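Local coordinates for protein lovastatin nonaketide synthase mokA (Monascus pilosus, PDB 6AD3) that carries out the iterative nine-step assembly of the polyketide of monacolin K (lovastatin) as a type I polyketide synthase, of which this chain contains the condensation domain, at residues 86-91 against 417-422; 97-102 against 176-181; 131-136 against 145-150; 210-215 against 368-373. The protein carries 1 engineered substitution. One frame throughout, in Å; residues are numbered along the deposited sequence.

Interaction 1: 86-91 against 417-422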
loop_
_atom_site.group_PDB
_atom_site.type_symbol
_atom_site.label_atom_id
_atom_site.label_comp_id
_atom_site.label_asym_id
_atom_site.label_seq_id
_atom_site.Cartn_x
_atom_site.Cartn_y
_atom_site.Cartn_z
ATOM N N TRP A 86 9.825 9.138 -6.653
ATOM C CA TRP A 86 11.182 9.689 -6.665
ATOM C C TRP A 86 11.196 11.098 -6.039
ATOM O O TRP A 86 12.078 11.431 -5.227
ATOM C CB TRP A 86 11.697 9.712 -8.090
ATOM C CG TRP A 86 12.972 10.473 -8.283
ATOM C CD1 TRP A 86 13.160 11.557 -9.101
ATOM C CD2 TRP A 86 14.236 10.214 -7.663
ATOM N NE1 TRP A 86 14.478 11.961 -9.054
ATOM C CE2 TRP A 86 15.155 11.168 -8.169
ATOM C CE3 TRP A 86 14.673 9.312 -6.686
ATOM C CZ2 TRP A 86 16.487 11.249 -7.721
ATOM C CZ3 TRP A 86 16.013 9.366 -6.265
ATOM C CH2 TRP A 86 16.900 10.337 -6.785
ATOM N N ARG A 87 10.162 11.894 -6.319
ATOM C CA ARG A 87 10.107 13.230 -5.718
ATOM C C ARG A 87 9.925 13.140 -4.224
ATOM O O ARG A 87 10.518 13.928 -3.488
ATOM C CB ARG A 87 8.977 14.049 -6.322
ATOM C CG ARG A 87 9.136 14.329 -7.801
ATOM C CD ARG A 87 8.006 15.212 -8.301
ATOM N NE ARG A 87 7.829 15.114 -9.746
ATOM C CZ ARG A 87 8.481 15.845 -10.646
ATOM N NH1 ARG A 87 9.425 16.689 -10.271
ATOM N NH2 ARG A 87 8.228 15.683 -11.931
ATOM N N LEU A 88 9.111 12.180 -3.751
ATOM C CA LEU A 88 8.968 11.976 -2.299
ATOM C C LEU A 88 10.312 11.603 -1.728
ATOM O O LEU A 88 10.676 12.050 -0.642
ATOM C CB LEU A 88 7.919 10.891 -1.961
ATOM C CG LEU A 88 6.456 11.140 -2.305
ATOM C CD1 LEU A 88 5.601 9.873 -2.128
ATOM C CD2 LEU A 88 5.899 12.275 -1.468
ATOM N N GLN A 89 11.016 10.693 -2.395
ATOM C CA GLN A 89 12.271 10.182 -1.843
ATOM C C GLN A 89 13.292 11.314 -1.756
ATOM O O GLN A 89 14.013 11.465 -0.748
ATOM C CB GLN A 89 12.814 9.057 -2.727
ATOM C CG GLN A 89 14.254 8.706 -2.420
ATOM C CD GLN A 89 14.748 7.471 -3.168
ATOM O OE1 GLN A 89 15.876 7.467 -3.677
ATOM N NE2 GLN A 89 14.006 6.360 -3.032
ATOM N N LYS A 90 13.337 12.121 -2.794
ATOM C CA LYS A 90 14.269 13.275 -2.817
ATOM C C LYS A 90 13.994 14.279 -1.705
ATOM O O LYS A 90 14.904 14.910 -1.204
ATOM C CB LYS A 90 14.214 13.973 -4.165
ATOM C CG LYS A 90 14.953 13.215 -5.237
ATOM C CD LYS A 90 15.565 14.150 -6.256
ATOM C CE LYS A 90 14.529 15.070 -6.872
ATOM N NZ LYS A 90 14.862 16.487 -6.567
ATOM N N ALA A 91 12.727 14.489 -1.383
ATOM C CA ALA A 91 12.348 15.463 -0.375
ATOM C C ALA A 91 12.611 14.980 1.063
ATOM O O ALA A 91 12.637 15.785 1.990
ATOM C CB ALA A 91 10.883 15.840 -0.563
ATOM N N PHE A 417 -0.285 21.154 -5.882
ATOM C CA PHE A 417 0.248 20.846 -4.578
ATOM C C PHE A 417 1.755 20.722 -4.602
ATOM O O PHE A 417 2.334 20.288 -5.613
ATOM C CB PHE A 417 -0.365 19.535 -4.068
ATOM C CG PHE A 417 -1.778 19.694 -3.561
ATOM C CD1 PHE A 417 -2.023 20.156 -2.254
ATOM C CD2 PHE A 417 -2.872 19.390 -4.381
ATOM C CE1 PHE A 417 -3.321 20.390 -1.819
ATOM C CE2 PHE A 417 -4.169 19.578 -3.929
ATOM C CZ PHE A 417 -4.391 20.124 -2.653
ATOM N N GLU A 418 2.375 21.015 -3.456
ATOM C CA GLU A 418 3.782 20.734 -3.231
ATOM C C GLU A 418 3.990 19.250 -2.851
ATOM O O GLU A 418 3.099 18.598 -2.295
ATOM C CB GLU A 418 4.307 21.633 -2.109
ATOM C CG GLU A 418 5.665 22.268 -2.383
ATOM C CD GLU A 418 5.579 23.508 -3.260
ATOM O OE1 GLU A 418 5.775 24.630 -2.736
ATOM O OE2 GLU A 418 5.401 23.358 -4.484
ATOM N N VAL A 419 5.151 18.723 -3.188
ATOM C CA VAL A 419 5.557 17.393 -2.717
ATOM C C VAL A 419 5.852 17.427 -1.210
ATOM O O VAL A 419 6.690 18.206 -0.744
ATOM C CB VAL A 419 6.825 16.950 -3.456
ATOM C CG1 VAL A 419 7.364 15.676 -2.855
ATOM C CG2 VAL A 419 6.538 16.780 -4.949
ATOM N N PRO A 420 5.192 16.573 -0.432
ATOM C CA PRO A 420 5.443 16.649 1.005
ATOM C C PRO A 420 6.793 16.047 1.387
ATOM O O PRO A 420 7.271 15.095 0.729
ATOM C CB PRO A 420 4.307 15.824 1.606
ATOM C CG PRO A 420 3.979 14.810 0.540
ATOM C CD PRO A 420 4.247 15.502 -0.785
ATOM N N GLY A 421 7.381 16.561 2.467
ATOM C CA GLY A 421 8.731 16.156 2.873
ATOM C C GLY A 421 8.742 15.435 4.181
ATOM O O GLY A 421 8.106 15.888 5.161
ATOM N N ALA A 422 9.360 14.247 4.191
ATOM C CA ALA A 422 9.509 13.499 5.419
ATOM C C ALA A 422 10.812 13.912 6.094
ATOM O O ALA A 422 11.880 13.390 5.777
ATOM C CB ALA A 422 9.503 12.006 5.141
HETATM O O HOH W 1 9.408 13.232 1.465
#
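Val419 offers its two methyls to one turn of the helix that carries Arg87, Leu88 and Ala91, an instance of a loop docking on a helix led by one branched residue. With CG1 anti to its backbone N (chi1 172°), that methyl lies 3.7 Å from Arg87 O, while CG2 meets the arginine side chain, 3.9 Å from Arg87 CB. The side chains of Arg87 and Val419 cross at about a right angle. Of the arginine side chain the aliphatic part meets Val419; the guanidinium forms a salt bridge with Glu83. Ala91 follows one turn later, its CB 4.2 Å from Val419 CG1 and 3.9 Å from Pro420 O. On the neighbouring side of the helix, Leu88 applies one methyl to the proline ring, CD2 lying 3.7 Å from Pro420 CD. Direct polar bonds are replaced here by a single water with three bonds: it donates to Leu88 O at 2.7 Å and to Pro420 O at 2.9 Å, and accepts from Ala422 N at 2.9 Å. One solvent molecule thus ties a helix carbonyl to two backbone groups of the loop, and Ala422 is further held by backbone bonding to Asp93. The contact lies at the surface and joins the first helix of the domain, 80-91, to the irregular connection between helix 408-414 and strand 435-440, a water-bridged helix-loop packing within the condensation fold.

Interaction 2: 97-102 against 176-181; sequences IFNNTI and VQTQYD
Asn99 ND2 gives its two N-H groups to two backbone carbonyls of the facing loop, Val176 O at 2.9 Å and Thr178 O at 2.8 Å. The pair illustrates how one side-chain amide can fix a turn of main chain, since the carbonyls belong to alternate residues. Thr178 O is met almost straight (164° at the hydrogen), in its carbonyl plane and on a lone pair; Val176 O is approached from above its carbonyl plane. The amide reaches this position with CG anti to its own carbonyl carbon, chi1 -71°. Its other end meets an aromatic edge: Asn99 OD1 lies 3.4 Å from Tyr180 CD2, near the ring plane, with the amide turned 75° against the ring. A water that accepts from Tyr180 N also lies 3.0 Å from Asn99 OD1. On one face of the tyrosine ring sits the methyl CG2 of Thr178, a residue whose hydroxyl OG1 is bonded to Arg189. A second water links Thr101 OG1 and Tyr180 OH, 2.8 Å from each of them. Apolar contact completes the set where Val176 CG2 lies obliquely against Thr101, 3.7 Å from Thr101 CB. Asn99 and Thr101 thereby hold Val176, Thr178 and Tyr180 of the loop after helix 165-176, with one side-chain amide hydrogen-bonded to two loop carbonyls where strand 100-107, an inner strand of the mixed five-stranded sheet of the condensation fold, begins.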
loop_
_atom_site.group_PDB
_atom_site.type_symbol
_atom_site.label_atom_id
_atom_site.label_comp_id
_atom_site.label_asym_id
_atom_site.label_seq_id
_atom_site.Cartn_x
_atom_site.Cartn_y
_atom_site.Cartn_z
ATOM N N ILE A 97 13.378 5.165 4.972
ATOM C CA ILE A 97 11.997 5.073 5.509
ATOM C C ILE A 97 11.029 4.561 4.449
ATOM O O ILE A 97 9.895 4.224 4.765
ATOM C CB ILE A 97 11.480 6.449 6.066
ATOM C CG1 ILE A 97 11.361 7.470 4.959
ATOM C CG2 ILE A 97 12.368 6.987 7.175
ATOM C CD1 ILE A 97 10.611 8.709 5.380
ATOM N N PHE A 98 11.455 4.521 3.184
ATOM C CA PHE A 98 10.582 4.068 2.080
ATOM C C PHE A 98 10.914 2.642 1.647
ATOM O O PHE A 98 10.364 2.126 0.671
ATOM C CB PHE A 98 10.688 5.001 0.879
ATOM C CG PHE A 98 10.273 6.407 1.158
ATOM C CD1 PHE A 98 9.053 6.693 1.720
ATOM C CD2 PHE A 98 11.154 7.452 0.922
ATOM C CE1 PHE A 98 8.708 7.995 2.069
ATOM C CE2 PHE A 98 10.820 8.750 1.267
ATOM C CZ PHE A 98 9.555 9.035 1.750
ATOM N N ASN A 99 11.697 1.948 2.453
ATOM C CA ASN A 99 11.853 0.524 2.270
ATOM C C ASN A 99 10.525 -0.207 2.531
ATOM O O ASN A 99 9.678 0.262 3.299
ATOM C CB ASN A 99 12.893 -0.046 3.241
ATOM C CG ASN A 99 14.336 0.361 2.899
ATOM O OD1 ASN A 99 14.631 1.020 1.894
ATOM N ND2 ASN A 99 15.262 -0.066 3.771
ATOM N N ASN A 100 10.371 -1.365 1.889
ATOM C CA ASN A 100 9.223 -2.244 2.126
ATOM C C ASN A 100 9.712 -3.648 2.382
ATOM O O ASN A 100 10.589 -4.167 1.652
ATOM C CB ASN A 100 8.309 -2.260 0.904
ATOM C CG ASN A 100 7.881 -0.893 0.471
ATOM O OD1 ASN A 100 6.889 -0.359 0.979
ATOM N ND2 ASN A 100 8.660 -0.269 -0.410
ATOM N N THR A 101 9.194 -4.280 3.426
ATOM C CA THR A 101 9.713 -5.560 3.873
ATOM C C THR A 101 8.597 -6.472 4.381
ATOM O O THR A 101 7.899 -6.128 5.325
ATOM C CB THR A 101 10.774 -5.367 4.984
ATOM O OG1 THR A 101 11.652 -4.278 4.666
ATOM C CG2 THR A 101 11.602 -6.640 5.190
ATOM N N ILE A 102 8.387 -7.595 3.694
ATOM C CA ILE A 102 7.268 -8.502 3.978
ATOM C C ILE A 102 7.846 -9.867 4.331
ATOM O O ILE A 102 8.550 -10.472 3.505
ATOM C CB ILE A 102 6.358 -8.683 2.746
ATOM C CG1 ILE A 102 5.929 -7.332 2.202
ATOM C CG2 ILE A 102 5.120 -9.514 3.121
ATOM C CD1 ILE A 102 5.177 -6.442 3.204
ATOM N N VAL A 176 14.724 -4.351 7.091
ATOM C CA VAL A 176 13.924 -3.150 7.159
ATOM C C VAL A 176 14.789 -1.904 7.032
ATOM O O VAL A 176 14.360 -0.898 6.449
ATOM C CB VAL A 176 13.031 -3.131 8.445
ATOM C CG1 VAL A 176 12.417 -1.766 8.689
ATOM C CG2 VAL A 176 11.951 -4.177 8.317
ATOM N N GLN A 177 16.031 -2.007 7.490
ATOM C CA GLN A 177 16.992 -0.888 7.453
ATOM C C GLN A 177 17.984 -1.002 6.302
ATOM O O GLN A 177 18.994 -0.278 6.253
ATOM C CB GLN A 177 17.795 -0.819 8.763
ATOM C CG GLN A 177 16.982 -0.586 9.999
ATOM C CD GLN A 177 16.112 0.649 9.919
ATOM O OE1 GLN A 177 16.531 1.694 9.425
ATOM N NE2 GLN A 177 14.928 0.553 10.461
ATOM N N THR A 178 17.686 -1.825 5.319
ATOM C CA THR A 178 18.667 -2.066 4.274
ATOM C C THR A 178 18.856 -0.816 3.382
ATOM O O THR A 178 17.974 0.039 3.274
ATOM C CB THR A 178 18.294 -3.308 3.436
ATOM O OG1 THR A 178 19.488 -3.820 2.785
ATOM C CG2 THR A 178 17.300 -2.931 2.431
ATOM N N GLN A 179 20.069 -0.652 2.872
ATOM C CA GLN A 179 20.400 0.474 1.993
ATOM C C GLN A 179 20.400 0.000 0.531
ATOM O O GLN A 179 21.326 -0.673 0.109
ATOM C CB GLN A 179 21.802 1.002 2.367
ATOM C CG GLN A 179 21.928 1.403 3.835
ATOM C CD GLN A 179 21.027 2.572 4.165
ATOM O OE1 GLN A 179 21.171 3.651 3.599
ATOM N NE2 GLN A 179 20.026 2.332 4.994
ATOM N N TYR A 180 19.315 0.239 -0.198
ATOM C CA TYR A 180 19.252 -0.187 -1.586
ATOM C C TYR A 180 20.149 0.707 -2.450
ATOM O O TYR A 180 20.003 1.914 -2.427
ATOM C CB TYR A 180 17.820 -0.116 -2.088
ATOM C CG TYR A 180 16.939 -1.166 -1.494
ATOM C CD1 TYR A 180 17.110 -2.473 -1.807
ATOM C CD2 TYR A 180 15.906 -0.829 -0.633
ATOM C CE1 TYR A 180 16.319 -3.474 -1.225
ATOM C CE2 TYR A 180 15.146 -1.804 0.001
ATOM C CZ TYR A 180 15.338 -3.127 -0.326
ATOM O OH TYR A 180 14.604 -4.115 0.277
ATOM N N ASP A 181 21.074 0.114 -3.186
ATOM C CA ASP A 181 21.887 0.905 -4.144
ATOM C C ASP A 181 21.195 0.899 -5.520
ATOM O O ASP A 181 21.566 0.124 -6.434
ATOM C CB ASP A 181 23.283 0.322 -4.233
ATOM C CG ASP A 181 24.232 1.160 -5.118
ATOM O OD1 ASP A 181 23.810 2.198 -5.650
ATOM O OD2 ASP A 181 25.383 0.721 -5.295
HETATM O O HOH W 2 17.287 2.038 0.918
HETATM O O HOH W 3 13.630 -3.392 2.846
#

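Interaction 3: 131-136 against 145-150; sequences TGFAAV and LAQIVF
Gln147 and Phe133 face each other as a non-hydrogen-bonded pair of an antiparallel beta hairpin, a case in which side chains on one face pack lengthwise while the backbones bond beneath them. From its CB, 3.8 Å from Thr131 CG2, the glutamine rises with CG anti to its carbonyl carbon (chi1 -54°). CG then comes within 3.8 Å of Phe133 CE2, and the chain continues extended, so that ring and glutamine lie side by side, pointing the same way, their flat groups only 11° apart. At the tip the two amide atoms divide their work. OE1 accepts from a water at 2.9 Å, which also donates to Thr131 OG1, whereas NE2 is taken by Pro77 O beyond the hairpin. The threonine hydroxyl has a further partner in Glu127 O, and Phe133 meets the ring of Phe209. Four backbone bonds hold the strands in register, in two reciprocal pairs: Gly132 with Ile148 and Ala134 with Ala146. The straightest runs from Ile148 N to Gly132 O, 2.8 Å long with 174° at the hydrogen. Between these pairs, CA-H...O contacts run from Phe133 CA to Ala146 O and from Gln147 CA to Gly132 O. Strand 145-150 is the middle of the three, for 72-77 lies along its other side. On the face of Gly132, which has no side chain, the Phe150 ring comes close to the main chain, its CE2 lying 3.6 Å from Gly132 N.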
loop_
_atom_site.group_PDB
_atom_site.type_symbol
_atom_site.label_atom_id
_atom_site.label_comp_id
_atom_site.label_asym_id
_atom_site.label_seq_id
_atom_site.Cartn_x
_atom_site.Cartn_y
_atom_site.Cartn_z
ATOM N N THR A 131 16.618 -3.968 -13.126
ATOM C CA THR A 131 16.596 -2.570 -13.466
ATOM C C THR A 131 17.365 -1.725 -12.446
ATOM O O THR A 131 17.183 -1.842 -11.230
ATOM C CB THR A 131 15.139 -2.076 -13.629
ATOM O OG1 THR A 131 14.578 -2.684 -14.819
ATOM C CG2 THR A 131 15.077 -0.568 -13.794
ATOM N N GLY A 132 18.215 -0.854 -12.960
ATOM C CA GLY A 132 18.765 0.210 -12.149
ATOM C C GLY A 132 18.164 1.555 -12.461
ATOM O O GLY A 132 17.426 1.721 -13.427
ATOM N N PHE A 133 18.487 2.541 -11.643
ATOM C CA PHE A 133 17.877 3.842 -11.760
ATOM C C PHE A 133 18.988 4.872 -11.678
ATOM O O PHE A 133 19.669 4.977 -10.671
ATOM C CB PHE A 133 16.861 4.092 -10.633
ATOM C CG PHE A 133 15.687 3.131 -10.637
ATOM C CD1 PHE A 133 15.819 1.862 -10.139
ATOM C CD2 PHE A 133 14.535 3.462 -11.309
ATOM C CE1 PHE A 133 14.795 0.935 -10.294
ATOM C CE2 PHE A 133 13.500 2.554 -11.461
ATOM C CZ PHE A 133 13.615 1.300 -10.903
ATOM N N ALA A 134 19.225 5.564 -12.772
ATOM C CA ALA A 134 20.467 6.358 -12.913
ATOM C C ALA A 134 20.106 7.792 -13.164
ATOM O O ALA A 134 19.061 8.101 -13.765
ATOM C CB ALA A 134 21.313 5.818 -14.054
ATOM N N ALA A 135 20.973 8.691 -12.697
ATOM C CA ALA A 135 20.807 10.103 -12.963
ATOM C C ALA A 135 20.907 10.323 -14.462
ATOM O O ALA A 135 21.783 9.745 -15.109
ATOM C CB ALA A 135 21.895 10.908 -12.241
ATOM N N VAL A 136 20.078 11.218 -14.981
ATOM C CA VAL A 136 20.252 11.774 -16.310
ATOM C C VAL A 136 20.901 13.167 -16.259
ATOM O O VAL A 136 20.428 14.058 -15.574
ATOM C CB VAL A 136 18.926 11.895 -17.042
ATOM C CG1 VAL A 136 19.168 12.208 -18.493
ATOM C CG2 VAL A 136 18.161 10.606 -16.929
ATOM N N LEU A 145 15.667 10.863 -13.390
ATOM C CA LEU A 145 16.206 9.542 -13.185
ATOM C C LEU A 145 15.686 8.793 -14.395
ATOM O O LEU A 145 14.720 9.209 -14.990
ATOM C CB LEU A 145 15.656 8.934 -11.896
ATOM C CG LEU A 145 16.592 8.409 -10.815
ATOM C CD1 LEU A 145 17.661 9.399 -10.416
ATOM C CD2 LEU A 145 15.845 7.911 -9.598
ATOM N N ALA A 146 16.359 7.733 -14.805
ATOM C CA ALA A 146 15.806 6.856 -15.817
ATOM C C ALA A 146 16.035 5.413 -15.433
ATOM O O ALA A 146 16.956 5.123 -14.725
ATOM C CB ALA A 146 16.393 7.132 -17.183
ATOM N N GLN A 147 15.190 4.528 -15.930
ATOM C CA GLN A 147 15.361 3.092 -15.732
ATOM C C GLN A 147 16.402 2.543 -16.724
ATOM O O GLN A 147 16.302 2.771 -17.919
ATOM C CB GLN A 147 14.035 2.351 -15.978
ATOM C CG GLN A 147 12.860 2.864 -15.175
ATOM C CD GLN A 147 11.639 1.984 -15.371
ATOM O OE1 GLN A 147 11.565 0.897 -14.798
ATOM N NE2 GLN A 147 10.718 2.417 -16.217
ATOM N N ILE A 148 17.372 1.815 -16.207
ATOM C CA ILE A 148 18.317 1.103 -17.003
ATOM C C ILE A 148 18.052 -0.375 -16.889
ATOM O O ILE A 148 18.144 -0.940 -15.800
ATOM C CB ILE A 148 19.729 1.330 -16.473
ATOM C CG1 ILE A 148 20.037 2.800 -16.434
ATOM C CG2 ILE A 148 20.734 0.555 -17.302
ATOM C CD1 ILE A 148 21.161 3.145 -15.450
ATOM N N VAL A 149 17.698 -1.011 -17.995
ATOM C CA VAL A 149 17.379 -2.440 -17.954
ATOM C C VAL A 149 18.609 -3.214 -18.330
ATOM O O VAL A 149 19.129 -3.047 -19.417
ATOM C CB VAL A 149 16.217 -2.801 -18.899
ATOM C CG1 VAL A 149 15.972 -4.302 -18.890
ATOM C CG2 VAL A 149 14.958 -2.056 -18.487
ATOM N N PHE A 150 19.110 -4.009 -17.400
ATOM C CA PHE A 150 20.304 -4.785 -17.606
ATOM C C PHE A 150 19.947 -6.145 -18.175
ATOM O O PHE A 150 18.857 -6.683 -17.915
ATOM C CB PHE A 150 21.053 -4.977 -16.291
ATOM C CG PHE A 150 21.546 -3.703 -15.682
ATOM C CD1 PHE A 150 22.715 -3.106 -16.150
ATOM C CD2 PHE A 150 20.927 -3.161 -14.579
ATOM C CE1 PHE A 150 23.186 -1.928 -15.580
ATOM C CE2 PHE A 150 21.444 -2.020 -13.954
ATOM C CZ PHE A 150 22.553 -1.388 -14.476
HETATM O O HOH W 4 12.149 -1.690 -15.914
#

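Interaction 4: 210-215 against 368-373; sequences VGDGST and FFANLL
Asp212 turns its carboxylate toward the main chain at Phe369 and Ala370, while the two phenylalanines, Phe368 and Phe369, present ring edges to it. The torsion matters: with CG placed between the backbone N and the carbonyl carbon (chi1 64°), the two oxygens can serve different elements. OD2 takes two backbone N-H groups. Phe369 N, at 2.8 Å from Asp212 OD2, comes down from above the carboxylate plane; Ala370 N, at 3.0 Å from the same oxygen, lies nearer that plane on the anti side and makes the more bent bond (135°). OD1 instead caps the helix it precedes, accepting from Thr215 N at 3.0 Å, nearly in line with its C-O bond. A salt bridge from Arg357 to that oxygen gives the carboxylate a fourth partner, and Arg357 also reaches Thr215 OG1. The Phe368 ring meets Asp212 at its edge, CD1 lying 4.3 Å from Asp212 CB, and Phe369 likewise has OD2 near its ring plane, with Phe369 CB 3.7 Å from Asp212 OD2. Next to them Gly211 O approaches Phe368 CB at 3.4 Å; it also accepts from Arg208, which also makes a cation-pi contact with Phe368. Such an aspartate at a helix N-cap, paired with an arginine from the other half of the domain, is a hallmark of the HHxxxDG motif of condensation domains: Asp212 and Gly213 are its DG, and Arg208 occupies the position of its second histidine.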
loop_
_atom_site.group_PDB
_atom_site.type_symbol
_atom_site.label_atom_id
_atom_site.label_comp_id
_atom_site.label_asym_id
_atom_site.label_seq_id
_atom_site.Cartn_x
_atom_site.Cartn_y
_atom_site.Cartn_z
ATOM N N VAL A 210 10.227 -0.890 -7.457
ATOM C CA VAL A 210 10.218 -2.219 -8.122
ATOM C C VAL A 210 9.125 -3.161 -7.662
ATOM O O VAL A 210 9.032 -4.271 -8.168
ATOM C CB VAL A 210 11.578 -2.943 -8.069
ATOM C CG1 VAL A 210 12.660 -2.060 -8.717
ATOM C CG2 VAL A 210 11.967 -3.278 -6.622
ATOM N N GLY A 211 8.316 -2.729 -6.700
ATOM C CA GLY A 211 7.299 -3.605 -6.163
ATOM C C GLY A 211 6.076 -2.960 -5.588
ATOM O O GLY A 211 5.917 -1.734 -5.615
ATOM N N ASP A 212 5.169 -3.835 -5.119
ATOM C CA ASP A 212 3.935 -3.446 -4.399
ATOM C C ASP A 212 3.232 -4.730 -3.979
ATOM O O ASP A 212 3.791 -5.799 -4.127
ATOM C CB ASP A 212 2.987 -2.514 -5.247
ATOM C CG ASP A 212 2.407 -3.175 -6.514
ATOM O OD1 ASP A 212 2.356 -4.416 -6.647
ATOM O OD2 ASP A 212 1.925 -2.408 -7.389
ATOM N N GLY A 213 2.116 -4.607 -3.262
ATOM C CA GLY A 213 1.489 -5.795 -2.648
ATOM C C GLY A 213 1.190 -6.885 -3.675
ATOM O O GLY A 213 1.358 -8.081 -3.397
ATOM N N SER A 214 0.686 -6.508 -4.853
ATOM C CA SER A 214 0.431 -7.496 -5.896
ATOM C C SER A 214 1.684 -8.152 -6.457
ATOM O O SER A 214 1.718 -9.361 -6.766
ATOM C CB SER A 214 -0.414 -6.875 -7.013
ATOM O OG SER A 214 -1.679 -6.492 -6.506
ATOM N N THR A 215 2.752 -7.362 -6.583
ATOM C CA THR A 215 4.018 -7.908 -6.971
ATOM C C THR A 215 4.532 -8.931 -5.975
ATOM O O THR A 215 5.039 -9.999 -6.366
ATOM C CB THR A 215 5.032 -6.796 -7.232
ATOM O OG1 THR A 215 4.617 -6.097 -8.427
ATOM C CG2 THR A 215 6.412 -7.351 -7.427
ATOM N N PHE A 368 5.806 -1.595 -9.682
ATOM C CA PHE A 368 5.098 -0.672 -8.811
ATOM C C PHE A 368 3.924 -0.049 -9.557
ATOM O O PHE A 368 4.107 0.887 -10.328
ATOM C CB PHE A 368 6.053 0.409 -8.301
ATOM C CG PHE A 368 5.397 1.512 -7.541
ATOM C CD1 PHE A 368 4.320 1.268 -6.713
ATOM C CD2 PHE A 368 5.887 2.819 -7.630
ATOM C CE1 PHE A 368 3.772 2.276 -5.932
ATOM C CE2 PHE A 368 5.329 3.831 -6.855
ATOM C CZ PHE A 368 4.250 3.561 -6.036
ATOM N N PHE A 369 2.752 -0.673 -9.424
ATOM C CA PHE A 369 1.536 -0.251 -10.160
ATOM C C PHE A 369 0.546 0.446 -9.259
ATOM O O PHE A 369 -0.301 1.172 -9.745
ATOM C CB PHE A 369 0.837 -1.440 -10.781
ATOM C CG PHE A 369 1.585 -2.049 -11.931
ATOM C CD1 PHE A 369 1.455 -1.522 -13.205
ATOM C CD2 PHE A 369 2.473 -3.111 -11.735
ATOM C CE1 PHE A 369 2.126 -2.105 -14.276
ATOM C CE2 PHE A 369 3.133 -3.689 -12.805
ATOM C CZ PHE A 369 2.941 -3.210 -14.070
ATOM N N ALA A 370 0.631 0.183 -7.956
ATOM C CA ALA A 370 -0.394 0.612 -6.984
ATOM C C ALA A 370 -0.639 2.129 -6.952
ATOM O O ALA A 370 0.244 2.946 -7.230
ATOM C CB ALA A 370 -0.056 0.093 -5.589
ATOM N N ASN A 371 -1.862 2.492 -6.617
ATOM C CA ASN A 371 -2.305 3.856 -6.750
ATOM C C ASN A 371 -3.222 4.212 -5.560
ATOM O O ASN A 371 -3.575 3.316 -4.732
ATOM C CB ASN A 371 -3.055 3.975 -8.041
ATOM C CG ASN A 371 -3.324 5.422 -8.452
ATOM O OD1 ASN A 371 -2.577 6.352 -8.113
ATOM N ND2 ASN A 371 -4.334 5.583 -9.313
ATOM N N LEU A 372 -3.601 5.472 -5.484
ATOM C CA LEU A 372 -4.565 5.940 -4.509
ATOM C C LEU A 372 -5.600 6.799 -5.231
ATOM O O LEU A 372 -5.257 7.526 -6.137
ATOM C CB LEU A 372 -3.866 6.809 -3.491
ATOM C CG LEU A 372 -2.932 6.084 -2.542
ATOM C CD1 LEU A 372 -2.026 7.068 -1.842
ATOM C CD2 LEU A 372 -3.725 5.265 -1.571
ATOM N N LEU A 373 -6.876 6.561 -4.914
ATOM C CA LEU A 373 -7.997 7.315 -5.502
ATOM C C LEU A 373 -8.591 8.219 -4.432
ATOM O O LEU A 373 -9.020 7.743 -3.390
ATOM C CB LEU A 373 -9.050 6.353 -5.996
ATOM C CG LEU A 373 -8.570 5.255 -6.962
ATOM C CD1 LEU A 373 -9.709 4.311 -7.324
ATOM C CD2 LEU A 373 -7.997 5.888 -8.199
#

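Overall arrangement
All four contacts lie in one condensation domain, their centres 16 to 20 Å apart. Along the chain, interaction 1 spans the widest interval and encloses the others; interaction 3 falls within interaction 2, and both close before interaction 4 opens. Interaction 1 touches interaction 2, where Ala422 CB lies 3.5 Å from Ile97 CD1, and interaction 3, through Trp86 and Leu145. Phe133 and Val210 join interactions 3 and 4. Interactions 1 and 4 bring early elements against later ones, as expected for the two-lobed condensation fold. Interaction 2 sits on the five-stranded sheet, interaction 3 on the three-stranded one, and 371-377 edges the six-stranded sheet.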